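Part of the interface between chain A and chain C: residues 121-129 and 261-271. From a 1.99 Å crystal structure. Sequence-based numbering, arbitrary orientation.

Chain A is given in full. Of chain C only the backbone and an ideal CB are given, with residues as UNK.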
# COMPACT_ATOMS: atom_id res chain seq x y z
N ILE A 121 12.05 12.64 -18.45
CA ILE A 121 11.44 12.72 -19.78
C ILE A 121 11.17 11.28 -20.25
O ILE A 121 12.03 10.66 -20.91
CB ILE A 121 12.34 13.34 -20.84
CG1 ILE A 121 12.63 14.83 -20.56
CG2 ILE A 121 11.59 13.34 -22.19
CD1 ILE A 121 12.05 15.34 -19.32
N PHE A 122 10.03 10.76 -19.85
CA PHE A 122 9.62 9.36 -20.14
C PHE A 122 9.42 9.20 -21.64
O PHE A 122 9.82 8.18 -22.25
CB PHE A 122 8.33 9.04 -19.34
CG PHE A 122 7.80 7.65 -19.53
CD1 PHE A 122 8.39 6.58 -18.87
CD2 PHE A 122 6.83 7.40 -20.50
CE1 PHE A 122 7.91 5.25 -19.04
CE2 PHE A 122 6.36 6.15 -20.73
CZ PHE A 122 6.90 5.04 -19.98
N ASN A 123 8.76 10.16 -22.28
CA ASN A 123 8.69 10.12 -23.71
C ASN A 123 8.24 11.46 -24.16
O ASN A 123 8.10 12.39 -23.34
CB ASN A 123 7.75 9.04 -24.27
CG ASN A 123 6.30 9.16 -23.76
OD1 ASN A 123 5.79 10.27 -23.55
ND2 ASN A 123 5.63 8.00 -23.58
N GLU A 124 7.97 11.56 -25.47
CA GLU A 124 7.62 12.85 -26.03
C GLU A 124 6.39 13.40 -25.30
O GLU A 124 6.30 14.56 -25.10
CB GLU A 124 7.38 12.77 -27.57
CG GLU A 124 6.30 11.72 -27.99
CD GLU A 124 6.50 10.35 -27.32
OE1 GLU A 124 7.71 9.94 -27.27
OE2 GLU A 124 5.48 9.67 -26.84
N LYS A 125 5.44 12.60 -24.87
CA LYS A 125 4.27 13.27 -24.29
C LYS A 125 4.36 13.50 -22.79
O LYS A 125 3.74 14.41 -22.26
CB LYS A 125 2.89 12.73 -24.81
CG LYS A 125 2.56 11.32 -24.47
CD LYS A 125 1.21 10.85 -25.14
CE LYS A 125 -0.07 11.37 -24.44
NZ LYS A 125 -0.53 12.75 -25.02
N LEU A 126 5.20 12.76 -22.10
CA LEU A 126 5.05 12.69 -20.68
C LEU A 126 6.36 13.01 -19.97
O LEU A 126 7.36 12.30 -20.17
CB LEU A 126 4.73 11.24 -20.34
CG LEU A 126 3.68 10.77 -19.36
CD1 LEU A 126 2.47 11.22 -19.92
CD2 LEU A 126 3.63 9.25 -19.31
N ALA A 127 6.35 14.00 -19.08
CA ALA A 127 7.54 14.29 -18.29
C ALA A 127 7.14 14.12 -16.85
O ALA A 127 6.07 14.57 -16.47
CB ALA A 127 8.04 15.74 -18.55
N LEU A 128 7.94 13.46 -16.02
CA LEU A 128 7.44 13.13 -14.68
C LEU A 128 8.37 13.69 -13.65
O LEU A 128 9.58 13.32 -13.62
CB LEU A 128 7.42 11.60 -14.42
CG LEU A 128 6.63 10.90 -15.54
CD1 LEU A 128 6.85 9.37 -15.36
CD2 LEU A 128 5.16 11.22 -15.45
N PRO A 129 7.81 14.50 -12.74
CA PRO A 129 8.66 15.23 -11.71
C PRO A 129 9.50 14.22 -10.94
O PRO A 129 8.95 13.13 -10.64
CB PRO A 129 7.59 15.87 -10.81
CG PRO A 129 6.42 16.32 -11.96
CD PRO A 129 6.37 14.82 -12.58
N UNK C 261 5.79 -2.72 -23.11
CA UNK C 261 7.01 -2.33 -22.40
C UNK C 261 6.79 -0.92 -21.84
O UNK C 261 7.21 -0.60 -20.73
CB UNK C 261 8.23 -2.38 -23.32
N UNK C 262 6.18 -0.09 -22.67
CA UNK C 262 5.72 1.23 -22.27
C UNK C 262 4.85 1.18 -21.02
O UNK C 262 5.00 1.96 -20.09
CB UNK C 262 4.95 1.88 -23.42
N UNK C 263 3.92 0.26 -21.07
CA UNK C 263 3.00 0.05 -19.95
C UNK C 263 3.70 -0.37 -18.69
O UNK C 263 3.50 0.23 -17.64
CB UNK C 263 1.95 -1.00 -20.32
N UNK C 264 4.53 -1.39 -18.81
CA UNK C 264 5.16 -1.97 -17.65
C UNK C 264 6.07 -0.94 -16.99
O UNK C 264 6.01 -0.74 -15.73
CB UNK C 264 5.94 -3.23 -18.03
N UNK C 265 6.86 -0.23 -17.79
CA UNK C 265 7.80 0.73 -17.20
C UNK C 265 7.09 2.01 -16.64
O UNK C 265 7.50 2.54 -15.56
CB UNK C 265 8.83 1.13 -18.25
N UNK C 266 6.02 2.47 -17.30
CA UNK C 266 5.22 3.63 -16.82
C UNK C 266 4.62 3.25 -15.41
O UNK C 266 4.71 4.00 -14.44
CB UNK C 266 4.11 3.98 -17.82
N UNK C 267 4.08 2.01 -15.35
CA UNK C 267 3.39 1.59 -14.18
C UNK C 267 4.46 1.54 -13.07
O UNK C 267 4.13 1.80 -11.91
CB UNK C 267 2.68 0.25 -14.39
N UNK C 268 5.65 1.03 -13.40
CA UNK C 268 6.76 0.82 -12.45
C UNK C 268 7.14 2.11 -11.74
O UNK C 268 7.61 2.09 -10.59
CB UNK C 268 7.98 0.25 -13.17
N UNK C 269 6.94 3.23 -12.41
CA UNK C 269 7.43 4.41 -11.92
C UNK C 269 6.35 5.45 -11.52
O UNK C 269 6.71 6.33 -10.75
CB UNK C 269 8.38 4.98 -12.97
N UNK C 270 5.08 5.29 -11.93
CA UNK C 270 4.02 6.22 -11.56
C UNK C 270 2.84 5.49 -10.97
O UNK C 270 1.97 6.10 -10.52
CB UNK C 270 3.57 7.04 -12.77
N UNK C 271 2.83 4.14 -11.00
CA UNK C 271 1.68 3.47 -10.36
C UNK C 271 2.05 2.94 -8.97
O UNK C 271 3.22 2.67 -8.68
CB UNK C 271 1.18 2.32 -11.24

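Chain A presents an apolar surface to the helix of chain C, formed by the ring of Phe122(A) and the branched ends of Leu126(A) and Leu128(A). No charged group of chain A comes within reach of the helix, so packing rather than polarity should govern the choice of side chains.

Position 261 has no atom of chain A near its CB, and the visible contact leaves its identity open; it is Glu261(C). At 262 the CB direction is sideways and an ideal CB would lie 5.1 Å from Phe122(A) CZ. The helical backbone angles are open to any ordinary residue, and a small one would fit. The deposited Gly262(C) contributes its backbone: its O lies 3.6 Å from Phe122(A) CZ, at the edge of the ring. Position 263 points away and 264 is out of reach, so neither is constrained here; they are Ile263(C) and Ala264(C).

Position 265 points toward chain A, its ideal CB 4.3 Å from Phe122(A) CE1. A short side chain, apolar or hydroxyl-bearing, would suit the ring edge. Thr265(C) adopts the p rotamer, which lets OG1 donate a hydrogen bond to Glu261(C) O (2.9 Å). With its polar need met inside the helix, the same OG1 rests 3.6 Å from Phe122(A) CE1, near the ring plane.

At 266 the CB points sideways, yet it is only 3.7 Å from Phe122(A) CZ, with Leu126(A) CD2 at 5.5 Å. Leucine, methionine or isoleucine could exploit these surfaces. Leu266(C), chi1 t and chi2 p, places CD1 over one face of the Phe122(A) ring, 4.1 Å from its centroid and 10° off the normal, a CH-pi contact. Leu266(C) CD1 also packs 3.6 Å from Leu126(A) CD2 and, more loosely, lies 4.4 Å from Leu128(A) CD1, so one methyl touches three chain A residues.

Positions 267 and 268, both out of reach, are Phe267(C) and Ser268(C).

Position 269 points toward chain A, with Leu128(A) CD1 5.2 Å from the ideal CB. That gap calls for a longer aliphatic chain, such as isoleucine, leucine or methionine. In Ile269(C), CD1 reaches both Leu128(A) CD1 (3.7 Å) and Phe122(A) CD1 (3.8 Å), bridging the two residues.

Position 270 faces the same methyl, its ideal CB 4.8 Å from Leu128(A) CD1; valine or threonine would be suitable. Thr270(C) brings CG2 to 3.4 Å from Leu128(A) CD1, while OG1 donates to Leu266(C) O (3.0 Å).

At 271 the backbone leaves helical angles, and an ideal CB would lie 3.1 Å from the O of 267, favouring glycine; the residue is Gly271(C).

Chain C 261-271: EGIATLFSITG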
# COMPACT_ATOMS: atom_id res chain seq x y z
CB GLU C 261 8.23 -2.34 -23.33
CG GLU C 261 8.77 -3.79 -23.68
CD GLU C 261 7.85 -4.45 -24.68
OE1 GLU C 261 6.92 -3.79 -25.34
OE2 GLU C 261 7.95 -5.65 -24.72
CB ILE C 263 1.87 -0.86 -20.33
CG1 ILE C 263 0.97 -0.09 -21.36
CG2 ILE C 263 0.96 -1.13 -19.07
CD1 ILE C 263 0.02 -1.03 -22.25
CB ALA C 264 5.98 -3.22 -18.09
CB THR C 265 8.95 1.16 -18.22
OG1 THR C 265 8.35 1.69 -19.43
CG2 THR C 265 9.77 0.02 -18.54
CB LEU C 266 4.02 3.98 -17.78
CG LEU C 266 3.20 5.25 -17.35
CD1 LEU C 266 4.18 6.41 -17.24
CD2 LEU C 266 1.96 5.63 -18.35
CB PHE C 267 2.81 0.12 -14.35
CG PHE C 267 1.41 0.05 -15.10
CD1 PHE C 267 0.89 1.12 -15.81
CD2 PHE C 267 0.74 -1.15 -15.17
CE1 PHE C 267 -0.36 1.05 -16.46
CE2 PHE C 267 -0.51 -1.23 -15.80
CZ PHE C 267 -1.05 -0.14 -16.46
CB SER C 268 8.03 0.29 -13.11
OG SER C 268 8.60 -0.63 -12.19
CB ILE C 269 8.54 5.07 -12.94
CG1 ILE C 269 7.95 5.47 -14.32
CG2 ILE C 269 9.70 4.17 -13.17
CD1 ILE C 269 8.96 6.37 -15.15
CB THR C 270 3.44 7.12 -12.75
OG1 THR C 270 2.88 6.28 -13.77
CG2 THR C 270 4.40 8.01 -13.36
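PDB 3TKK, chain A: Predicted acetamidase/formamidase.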